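Local atomic coordinates of mannitol dehydrogenase (Helicobacter pylori, PDB entry 3TWO), a protein that probably interconverts cinnamyl alcohols and their aldehydes with NADP(H) as coenzyme, as a zinc-containing member of the alcohol dehydrogenase family. Residues D236-T241 with G259-V264; K229-E234 with L252-Y257; S167-S172 with K194-M199. All coordinates share one frame; numbering follows the deposited sequence.

Contact 1: residues D236-T241 with G259-V264; sequences DFIIST and GDLALV. With NDP (NADPH dihydro-nicotinamide-adenine-dinucleotide phosphate), chain F.
Thr241 and Val264, just past the C-terminal ends of two parallel strands, bring their carbonyl oxygens to bound NADPH: Thr241 O lies 3.1 Å from C5D of the nicotinamide ribose, and Val264 O faces the nicotinamide end. This is the Rossmann fold, whose parallel sheet meets the coenzyme at the C-terminal ends of its strands. The side chains of Thr241 and Val264 lie side by side, with Thr241 CG2 3.8 Å from Val264 CG2. Val264 CG2 sits between its own backbone N and carbonyl carbon, the crowded position, and lies 3.4 Å from Ser240 O.

Behind this end the strands run nearly parallel, with 11° between their directions. Phe237, Ile239, Asp260 and Ala262 share one face, covered by helix 158-171; the Phe237 ring comes obliquely onto Ala262 CB, with CZ 4.0 Å away. Asp260 OD1 is hydrogen-bonded to Ser172 OG and salt-bridged to Lys287 of the second subunit. On the reverse face Ile238 CG2 meets Leu261 CD1 at 3.7 Å, and Leu255 packs on both. Five backbone hydrogen bonds stitch the pair from Asp236 to Val264; in the middle one, Ala262 N donates to Ile238 O at 2.8 Å, with 168° at the hydrogen.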
loop_
_atom_site.group_PDB
_atom_site.type_symbol
_atom_site.label_atom_id
_atom_site.label_comp_id
_atom_site.label_asym_id
_atom_site.label_seq_id
_atom_site.Cartn_x
_atom_site.Cartn_y
_atom_site.Cartn_z
ATOM N N ASP B 236 -3.340 11.634 -9.417
ATOM C CA ASP B 236 -3.033 10.307 -9.933
ATOM C C ASP B 236 -1.843 9.684 -9.209
ATOM O O ASP B 236 -1.704 8.478 -9.149
ATOM C CB ASP B 236 -2.657 10.415 -11.404
ATOM C CG ASP B 236 -3.783 10.951 -12.252
ATOM O OD1 ASP B 236 -4.866 10.332 -12.298
ATOM O OD2 ASP B 236 -3.571 11.986 -12.876
ATOM N N PHE B 237 -0.959 10.539 -8.721
ATOM C CA PHE B 237 0.262 10.100 -8.157
ATOM C C PHE B 237 0.721 11.113 -7.113
ATOM O O PHE B 237 0.659 12.334 -7.335
ATOM C CB PHE B 237 1.320 9.891 -9.265
ATOM C CG PHE B 237 2.709 9.658 -8.734
ATOM C CD1 PHE B 237 3.233 8.375 -8.672
ATOM C CD2 PHE B 237 3.491 10.741 -8.273
ATOM C CE1 PHE B 237 4.591 8.132 -8.151
ATOM C CE2 PHE B 237 4.806 10.538 -7.756
ATOM C CZ PHE B 237 5.346 9.203 -7.699
ATOM N N ILE B 238 1.138 10.614 -5.956
ATOM C CA ILE B 238 1.687 11.445 -4.887
ATOM C C ILE B 238 2.991 10.810 -4.395
ATOM O O ILE B 238 3.025 9.588 -4.108
ATOM C CB ILE B 238 0.718 11.565 -3.696
ATOM C CG1 ILE B 238 -0.584 12.315 -4.100
ATOM C CG2 ILE B 238 1.369 12.298 -2.509
ATOM C CD1 ILE B 238 -1.680 12.278 -3.011
ATOM N N ILE B 239 4.060 11.619 -4.285
ATOM C CA ILE B 239 5.285 11.125 -3.627
ATOM C C ILE B 239 5.440 11.887 -2.327
ATOM O O ILE B 239 5.391 13.126 -2.329
ATOM C CB ILE B 239 6.550 11.273 -4.540
ATOM C CG1 ILE B 239 7.826 10.842 -3.822
ATOM C CG2 ILE B 239 6.661 12.737 -5.123
ATOM C CD1 ILE B 239 9.012 10.767 -4.733
ATOM N N SER B 240 5.532 11.161 -1.221
ATOM C CA SER B 240 5.680 11.777 0.084
ATOM C C SER B 240 7.142 11.703 0.561
ATOM O O SER B 240 7.680 10.620 0.782
ATOM C CB SER B 240 4.800 11.110 1.123
ATOM O OG SER B 240 4.972 11.776 2.355
ATOM N N THR B 241 7.758 12.876 0.727
ATOM C CA THR B 241 9.116 12.946 1.212
ATOM C C THR B 241 9.141 13.434 2.656
ATOM O O THR B 241 10.210 13.811 3.132
ATOM C CB THR B 241 9.962 13.934 0.417
ATOM O OG1 THR B 241 9.650 15.288 0.848
ATOM C CG2 THR B 241 9.726 13.745 -1.104
ATOM N N GLY B 259 -4.999 5.372 -8.445
ATOM C CA GLY B 259 -3.836 6.229 -8.170
ATOM C C GLY B 259 -2.769 5.581 -7.260
ATOM O O GLY B 259 -3.030 4.556 -6.591
ATOM N N ASP B 260 -1.553 6.117 -7.300
ATOM C CA ASP B 260 -0.407 5.598 -6.485
ATOM C C ASP B 260 0.068 6.625 -5.463
ATOM O O ASP B 260 0.168 7.820 -5.794
ATOM C CB ASP B 260 0.846 5.338 -7.339
ATOM C CG ASP B 260 0.767 4.132 -8.240
ATOM O OD1 ASP B 260 1.681 4.041 -9.079
ATOM O OD2 ASP B 260 -0.115 3.268 -8.137
ATOM N N LEU B 261 0.382 6.180 -4.249
ATOM C CA LEU B 261 1.092 6.987 -3.256
ATOM C C LEU B 261 2.433 6.294 -3.019
ATOM O O LEU B 261 2.461 5.109 -2.614
ATOM C CB LEU B 261 0.320 6.983 -1.944
ATOM C CG LEU B 261 0.934 7.523 -0.643
ATOM C CD1 LEU B 261 1.411 8.996 -0.858
ATOM C CD2 LEU B 261 -0.102 7.502 0.484
ATOM N N ALA B 262 3.504 6.972 -3.396
ATOM C CA ALA B 262 4.835 6.455 -3.283
ATOM C C ALA B 262 5.435 7.144 -2.047
ATOM O O ALA B 262 5.449 8.390 -1.970
ATOM C CB ALA B 262 5.688 6.874 -4.503
ATOM N N LEU B 263 5.989 6.334 -1.146
ATOM C CA LEU B 263 6.544 6.798 0.117
ATOM C C LEU B 263 8.052 6.701 0.011
ATOM O O LEU B 263 8.595 5.602 -0.181
ATOM C CB LEU B 263 6.059 5.907 1.283
ATOM C CG LEU B 263 4.559 5.833 1.436
ATOM C CD1 LEU B 263 4.078 4.794 2.479
ATOM C CD2 LEU B 263 3.882 7.247 1.647
ATOM N N VAL B 264 8.730 7.842 0.160
ATOM C CA VAL B 264 10.190 7.823 0.347
ATOM C C VAL B 264 10.652 8.419 1.665
ATOM O O VAL B 264 11.710 8.025 2.169
ATOM C CB VAL B 264 10.926 8.525 -0.815
ATOM C CG1 VAL B 264 10.571 7.760 -2.161
ATOM C CG2 VAL B 264 10.526 9.986 -0.878
HETATM P PA NDP F . 14.857 17.925 3.880
HETATM O O1A NDP F . 14.490 18.482 5.191
HETATM O O2A NDP F . 15.321 18.748 2.620
HETATM O O5B NDP F . 13.349 18.208 3.328
HETATM C C5B NDP F . 12.104 17.834 4.128
HETATM C C4B NDP F . 10.985 18.783 3.713
HETATM O O4B NDP F . 9.621 18.423 4.187
HETATM C C3B NDP F . 11.307 20.195 4.250
HETATM O O3B NDP F . 11.096 21.150 3.142
HETATM C C2B NDP F . 10.240 20.383 5.363
HETATM O O2B NDP F . 9.948 21.793 5.410
HETATM C C1B NDP F . 9.014 19.655 4.764
HETATM N N9A NDP F . 8.120 19.064 5.787
HETATM C C8A NDP F . 8.514 18.595 6.992
HETATM N N7A NDP F . 7.436 18.100 7.581
HETATM C C5A NDP F . 6.390 18.250 6.773
HETATM C C6A NDP F . 5.050 17.922 6.875
HETATM N N6A NDP F . 4.502 17.315 7.983
HETATM N N1A NDP F . 4.280 18.248 5.843
HETATM C C2A NDP F . 4.732 18.816 4.746
HETATM N N3A NDP F . 6.000 19.125 4.615
HETATM C C4A NDP F . 6.836 18.859 5.633
HETATM O O3 NDP F . 14.655 16.375 3.661
HETATM P PN NDP F . 15.161 15.548 2.481
HETATM O O1N NDP F . 14.470 15.895 1.218
HETATM O O2N NDP F . 16.701 15.384 2.388
HETATM O O5D NDP F . 14.693 14.115 2.933
HETATM C C5D NDP F . 13.250 13.949 3.342
HETATM C C4D NDP F . 13.020 12.516 3.983
HETATM O O4D NDP F . 13.368 11.630 2.902
HETATM C C3D NDP F . 13.934 12.150 5.185
HETATM O O3D NDP F . 13.143 11.399 6.147
HETATM C C2D NDP F . 15.029 11.308 4.490
HETATM O O2D NDP F . 15.565 10.389 5.376
HETATM C C1D NDP F . 14.172 10.551 3.448
HETATM N N1N NDP F . 14.963 9.888 2.357
HETATM C C2N NDP F . 14.564 8.598 1.943
HETATM C C3N NDP F . 15.253 7.936 0.939
HETATM C C7N NDP F . 14.738 6.581 0.459
HETATM O O7N NDP F . 13.555 6.250 0.642
HETATM N N7N NDP F . 15.556 5.940 -0.369
HETATM C C4N NDP F . 16.388 8.547 0.357
HETATM C C5N NDP F . 16.780 9.864 0.735
HETATM C C6N NDP F . 16.093 10.529 1.729
HETATM P P2B NDP F . 9.765 22.589 6.743
HETATM O O1X NDP F . 10.727 23.902 6.551
HETATM O O2X NDP F . 8.340 22.830 6.991
HETATM O O3X NDP F . 10.435 21.734 7.904
#

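Contact 2: residues K229-E234 with L252-Y257; sequences KQCKEE and LKLLTY
Glu234 and Leu254 bring together two connecting segments of the Rossmann domain at the N-terminal end of strand 235-240: the loop 229-234 that leads into that strand, and a type I beta turn, Leu252 to Leu255, by which helix 248-252 passes into the short strand 255-256. Leu255 N closes that turn on Leu252 O.

The backbone contribution is slight. Glu234 CA points its hydrogen at Leu254 O, 3.3 Å away, a CA-H...O contact with 143° at the hydrogen. The ordinary backbone bonds between these parts of the chain come one residue later, where Leu235 pairs with both Leu254 and Thr256, so the loop is drawn in just as it becomes strand.

The apolar contact belongs to Leu254. Its CG stands anti to the carbonyl carbon (chi1 -66°), and branch CD2 reaches over to Cys231, lying 3.8 Å from Cys231 O and 4.1 Å from Cys231 CB. Phe206 of strand 202-206 touches both side chains, and Ile238 also packs on Leu254, which makes this end of the contact the buried one.

The polar contact lies at the other end, where the side chains of Glu234 and Thr256 cross at about a right angle. Glu234 CB rests 3.8 Å from Thr256 CB, and the glutamate chain extends beyond CG, bringing its carboxylate to Thr256. Lys99 of the second subunit forms a salt bridge with the same Glu234 OE2, which would favour a charged carboxylate and ties this part of the chain to the other subunit. Thr256 OG1 donates to Glu234 OE2 over 3.2 Å, standing above the carboxylate plane, 70° out of it.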
loop_
_atom_site.group_PDB
_atom_site.type_symbol
_atom_site.label_atom_id
_atom_site.label_comp_id
_atom_site.label_asym_id
_atom_site.label_seq_id
_atom_site.Cartn_x
_atom_site.Cartn_y
_atom_site.Cartn_z
ATOM N N LYS B 229 -5.609 19.273 3.288
ATOM C CA LYS B 229 -7.074 19.411 3.215
ATOM C C LYS B 229 -7.491 20.471 2.214
ATOM O O LYS B 229 -8.649 20.526 1.841
ATOM C CB LYS B 229 -7.638 19.822 4.555
ATOM C CG LYS B 229 -8.128 18.655 5.293
ATOM C CD LYS B 229 -7.479 18.544 6.679
ATOM C CE LYS B 229 -6.159 17.797 6.611
ATOM N NZ LYS B 229 -5.208 18.467 7.507
ATOM N N GLN B 230 -6.550 21.352 1.859
ATOM C CA GLN B 230 -6.835 22.401 0.858
ATOM C C GLN B 230 -6.922 21.815 -0.551
ATOM O O GLN B 230 -7.391 22.467 -1.468
ATOM C CB GLN B 230 -5.808 23.530 0.903
ATOM C CG GLN B 230 -5.516 24.090 2.288
ATOM C CD GLN B 230 -4.191 24.824 2.362
ATOM O OE1 GLN B 230 -3.369 24.761 1.445
ATOM N NE2 GLN B 230 -3.938 25.465 3.485
ATOM N N CYS B 231 -6.473 20.595 -0.760
ATOM C CA CYS B 231 -6.495 20.103 -2.133
ATOM C C CYS B 231 -7.871 19.546 -2.450
ATOM O O CYS B 231 -8.310 18.610 -1.846
ATOM C CB CYS B 231 -5.394 19.054 -2.364
ATOM S SG CYS B 231 -5.513 18.180 -3.958
ATOM N N LYS B 232 -8.557 20.135 -3.413
ATOM C CA LYS B 232 -9.926 19.749 -3.651
ATOM C C LYS B 232 -10.076 18.842 -4.876
ATOM O O LYS B 232 -11.166 18.647 -5.367
ATOM C CB LYS B 232 -10.794 21.015 -3.707
ATOM C CG LYS B 232 -10.761 21.727 -2.352
ATOM C CD LYS B 232 -11.755 20.983 -1.404
ATOM C CE LYS B 232 -11.373 20.989 0.107
ATOM N NZ LYS B 232 -10.752 22.238 0.589
ATOM N N GLU B 233 -8.983 18.240 -5.313
ATOM C CA GLU B 233 -8.905 17.607 -6.614
ATOM C C GLU B 233 -8.383 16.200 -6.380
ATOM O O GLU B 233 -7.637 15.992 -5.453
ATOM C CB GLU B 233 -7.828 18.396 -7.364
ATOM C CG GLU B 233 -7.469 17.934 -8.714
ATOM C CD GLU B 233 -6.711 18.993 -9.506
ATOM O OE1 GLU B 233 -5.709 19.585 -9.055
ATOM O OE2 GLU B 233 -7.112 19.195 -10.647
ATOM N N GLU B 234 -8.730 15.225 -7.207
ATOM C CA GLU B 234 -8.070 13.916 -7.110
ATOM C C GLU B 234 -6.744 13.867 -7.882
ATOM O O GLU B 234 -6.685 14.287 -9.034
ATOM C CB GLU B 234 -9.008 12.849 -7.649
ATOM C CG GLU B 234 -10.297 12.740 -6.864
ATOM C CD GLU B 234 -11.043 11.446 -7.167
ATOM O OE1 GLU B 234 -11.255 10.681 -6.194
ATOM O OE2 GLU B 234 -11.386 11.166 -8.352
ATOM N N LEU B 252 -3.498 9.639 1.268
ATOM C CA LEU B 252 -4.092 8.522 0.553
ATOM C C LEU B 252 -5.493 8.899 0.072
ATOM O O LEU B 252 -5.865 8.613 -1.055
ATOM C CB LEU B 252 -4.102 7.235 1.425
ATOM C CG LEU B 252 -4.764 5.963 0.867
ATOM C CD1 LEU B 252 -4.020 5.457 -0.402
ATOM C CD2 LEU B 252 -4.790 4.834 1.875
ATOM N N LYS B 253 -6.262 9.577 0.903
ATOM C CA LYS B 253 -7.588 10.015 0.481
ATOM C C LYS B 253 -7.547 10.989 -0.728
ATOM O O LYS B 253 -8.557 11.173 -1.356
ATOM C CB LYS B 253 -8.359 10.683 1.611
ATOM C CG LYS B 253 -7.691 11.978 2.089
ATOM C CD LYS B 253 -8.718 13.071 2.334
ATOM C CE LYS B 253 -9.510 12.935 3.619
ATOM N NZ LYS B 253 -8.825 12.047 4.588
ATOM N N LEU B 254 -6.415 11.615 -1.051
ATOM C CA LEU B 254 -6.397 12.557 -2.201
ATOM C C LEU B 254 -6.349 11.843 -3.561
ATOM O O LEU B 254 -6.511 12.486 -4.623
ATOM C CB LEU B 254 -5.184 13.527 -2.107
ATOM C CG LEU B 254 -5.259 14.506 -0.914
ATOM C CD1 LEU B 254 -4.007 15.341 -0.809
ATOM C CD2 LEU B 254 -6.553 15.356 -0.957
ATOM N N LEU B 255 -6.054 10.537 -3.543
ATOM C CA LEU B 255 -5.788 9.820 -4.795
ATOM C C LEU B 255 -7.071 9.444 -5.514
ATOM O O LEU B 255 -8.107 9.064 -4.906
ATOM C CB LEU B 255 -5.032 8.533 -4.545
ATOM C CG LEU B 255 -3.563 8.575 -4.113
ATOM C CD1 LEU B 255 -3.085 7.102 -4.046
ATOM C CD2 LEU B 255 -2.739 9.427 -5.201
ATOM N N THR B 256 -6.969 9.486 -6.827
ATOM C CA THR B 256 -8.055 8.985 -7.623
ATOM C C THR B 256 -8.079 7.436 -7.590
ATOM O O THR B 256 -7.117 6.794 -7.086
ATOM C CB THR B 256 -7.915 9.519 -9.046
ATOM O OG1 THR B 256 -9.150 9.313 -9.700
ATOM C CG2 THR B 256 -6.757 8.821 -9.777
ATOM N N TYR B 257 -9.178 6.849 -8.073
ATOM C CA TYR B 257 -9.295 5.392 -8.270
ATOM C C TYR B 257 -8.084 4.907 -9.075
ATOM O O TYR B 257 -7.789 5.510 -10.095
ATOM C CB TYR B 257 -10.590 5.118 -9.051
ATOM C CG TYR B 257 -10.898 3.662 -9.406
ATOM C CD1 TYR B 257 -11.672 2.854 -8.548
ATOM C CD2 TYR B 257 -10.492 3.127 -10.649
ATOM C CE1 TYR B 257 -12.016 1.515 -8.923
ATOM C CE2 TYR B 257 -10.786 1.803 -11.023
ATOM C CZ TYR B 257 -11.551 0.995 -10.168
ATOM O OH TYR B 257 -11.893 -0.291 -10.581
#

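Contact 3: residues S167-S172 with K194-M199; sequences SPLKFS and KYAVAM
Leu169 and Met199 join the ends of two helices that cover the Rossmann sheet: helix 158-171, which is kinked at Pro168, whose N has no bond to the turn before, and helix 187-198, which begins within what looks like the glycine-rich GxGxxG turn of the coenzyme site.

Leu169 does most of the touching. Its CG stands anti to the carbonyl carbon (chi1 -76°). Its two methyl groups both meet the start of the 194-199 segment: branch CD1 presses close against Tyr195 CB, 3.3 Å away, and lies 3.9 Å from Ala196 N, while branch CD2 meets Ala196 CB at 4.1 Å. The leucine and tyrosine side chains cross at about a right angle, and the phenol leads away from the contact toward helix 296-308, where Tyr195 OH is hydrogen-bonded to Ser306. Leu169 also packs on Phe237 of the sheet.

Met199 supplies the rest of the contact. Its N is hydrogen-bonded to Tyr195 O at the close of the helix, and its side chain comes back to Leu169, SD lying 4.0 Å from Leu169 CB. The chain turns about the CG-SD bond (chi3 83°), which places CE 3.8 Å from Leu169 O and 3.6 Å from Lys170 CE. Here the methyl meets the aliphatic part of a bent lysine whose side chain also touches Glu298 and Glu301.

The side-chain contacts are van der Waals packing of methyl, methylene and thioether groups, with backbone atoms at their margin and no hydrogen bond between the two segments. Complementary shape, a branched leucine against a small alanine and the first side-chain carbon of a tyrosine, rather than directed bonding, holds them against each other.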
loop_
_atom_site.group_PDB
_atom_site.type_symbol
_atom_site.label_atom_id
_atom_site.label_comp_id
_atom_site.label_asym_id
_atom_site.label_seq_id
_atom_site.Cartn_x
_atom_site.Cartn_y
_atom_site.Cartn_z
ATOM N N SER B 167 13.235 7.580 -9.406
ATOM C CA SER B 167 12.891 6.165 -9.550
ATOM C C SER B 167 11.352 5.919 -9.504
ATOM O O SER B 167 10.838 5.255 -10.343
ATOM C CB SER B 167 13.665 5.280 -8.531
ATOM O OG SER B 167 13.364 3.862 -8.720
ATOM N N PRO B 168 10.637 6.425 -8.494
ATOM C CA PRO B 168 9.208 6.047 -8.406
ATOM C C PRO B 168 8.396 6.797 -9.451
ATOM O O PRO B 168 7.344 6.318 -9.879
ATOM C CB PRO B 168 8.799 6.515 -7.006
ATOM C CG PRO B 168 9.925 7.430 -6.564
ATOM C CD PRO B 168 11.142 6.958 -7.234
ATOM N N LEU B 169 8.902 7.949 -9.870
ATOM C CA LEU B 169 8.279 8.686 -10.956
ATOM C C LEU B 169 8.227 7.832 -12.238
ATOM O O LEU B 169 7.163 7.773 -12.893
ATOM C CB LEU B 169 8.978 10.057 -11.209
ATOM C CG LEU B 169 8.678 11.186 -10.219
ATOM C CD1 LEU B 169 9.653 12.402 -10.398
ATOM C CD2 LEU B 169 7.175 11.667 -10.275
ATOM N N LYS B 170 9.341 7.178 -12.569
ATOM C CA LYS B 170 9.414 6.246 -13.685
ATOM C C LYS B 170 8.648 4.978 -13.400
ATOM O O LYS B 170 7.965 4.501 -14.257
ATOM C CB LYS B 170 10.869 5.788 -13.971
ATOM C CG LYS B 170 11.867 6.924 -13.992
ATOM C CD LYS B 170 12.166 7.329 -15.377
ATOM C CE LYS B 170 11.044 7.746 -16.186
ATOM N NZ LYS B 170 11.489 7.089 -17.530
ATOM N N PHE B 171 8.805 4.416 -12.211
ATOM C CA PHE B 171 8.077 3.201 -11.856
ATOM C C PHE B 171 6.538 3.347 -12.001
ATOM O O PHE B 171 5.901 2.456 -12.542
ATOM C CB PHE B 171 8.421 2.797 -10.412
ATOM C CG PHE B 171 7.658 1.614 -9.885
ATOM C CD1 PHE B 171 7.905 0.308 -10.349
ATOM C CD2 PHE B 171 6.722 1.788 -8.850
ATOM C CE1 PHE B 171 7.212 -0.815 -9.773
ATOM C CE2 PHE B 171 6.041 0.687 -8.300
ATOM C CZ PHE B 171 6.300 -0.628 -8.761
ATOM N N SER B 172 5.976 4.468 -11.523
ATOM C CA SER B 172 4.527 4.735 -11.665
ATOM C C SER B 172 4.148 5.322 -13.054
ATOM O O SER B 172 2.994 5.696 -13.274
ATOM C CB SER B 172 4.032 5.665 -10.538
ATOM O OG SER B 172 4.075 5.033 -9.252
ATOM N N LYS B 194 10.936 18.978 -10.076
ATOM C CA LYS B 194 11.605 19.190 -11.342
ATOM C C LYS B 194 11.427 18.040 -12.319
ATOM O O LYS B 194 11.127 18.275 -13.486
ATOM C CB LYS B 194 13.090 19.495 -11.153
ATOM C CG LYS B 194 13.296 20.852 -10.461
ATOM C CD LYS B 194 14.605 20.866 -9.665
ATOM C CE LYS B 194 15.054 22.273 -9.332
ATOM N NZ LYS B 194 15.951 22.757 -10.392
ATOM N N TYR B 195 11.610 16.814 -11.848
ATOM C CA TYR B 195 11.450 15.666 -12.721
ATOM C C TYR B 195 10.002 15.595 -13.198
ATOM O O TYR B 195 9.771 15.402 -14.369
ATOM C CB TYR B 195 11.851 14.330 -12.010
ATOM C CG TYR B 195 13.354 14.194 -11.775
ATOM C CD1 TYR B 195 13.870 13.755 -10.529
ATOM C CD2 TYR B 195 14.255 14.485 -12.796
ATOM C CE1 TYR B 195 15.230 13.662 -10.303
ATOM C CE2 TYR B 195 15.612 14.351 -12.611
ATOM C CZ TYR B 195 16.100 13.955 -11.351
ATOM O OH TYR B 195 17.475 13.876 -11.191
ATOM N N ALA B 196 9.032 15.712 -12.289
ATOM C CA ALA B 196 7.601 15.568 -12.732
ATOM C C ALA B 196 7.214 16.619 -13.726
ATOM O O ALA B 196 6.569 16.303 -14.706
ATOM C CB ALA B 196 6.619 15.536 -11.558
ATOM N N VAL B 197 7.659 17.858 -13.520
ATOM C CA VAL B 197 7.413 18.902 -14.513
ATOM C C VAL B 197 8.107 18.559 -15.850
ATOM O O VAL B 197 7.474 18.656 -16.896
ATOM C CB VAL B 197 7.931 20.302 -14.076
ATOM C CG1 VAL B 197 7.751 21.389 -15.271
ATOM C CG2 VAL B 197 7.245 20.757 -12.841
ATOM N N ALA B 198 9.379 18.157 -15.829
ATOM C CA ALA B 198 10.077 17.771 -17.070
ATOM C C ALA B 198 9.377 16.578 -17.758
ATOM O O ALA B 198 9.486 16.418 -18.958
ATOM C CB ALA B 198 11.525 17.405 -16.755
ATOM N N MET B 199 8.670 15.742 -16.992
ATOM C CA MET B 199 7.964 14.587 -17.539
ATOM C C MET B 199 6.558 14.901 -18.078
ATOM O O MET B 199 5.864 14.007 -18.538
ATOM C CB MET B 199 7.880 13.475 -16.485
ATOM C CG MET B 199 9.216 12.779 -16.284
ATOM S SD MET B 199 9.265 11.717 -14.828
ATOM C CE MET B 199 8.524 10.217 -15.489
#

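Contacts 1 and 3 are largely buried, whereas contact 2 is only partly covered and lies farther from the centre of the chain. Contact 1 stands between the others: Phe237 CE2 packs 3.6 Å from Leu169 CD2 of contact 3, a probable hydrogen bond from Asp260 to Ser172 adds a polar link there, and on the reverse face Ile238 CD1 lies 3.7 Å from Leu255 CD2 of contact 2. Contacts 2 and 3 do not touch. Contact 2 holds the chain just before each of the two strands that contact 1 pairs. Their chemistry differs with place: a regular backbone ladder in the sheet, apolar contact between the covering helices, and a mixed apolar and carboxylate-hydroxyl contact where the chain enters the strand.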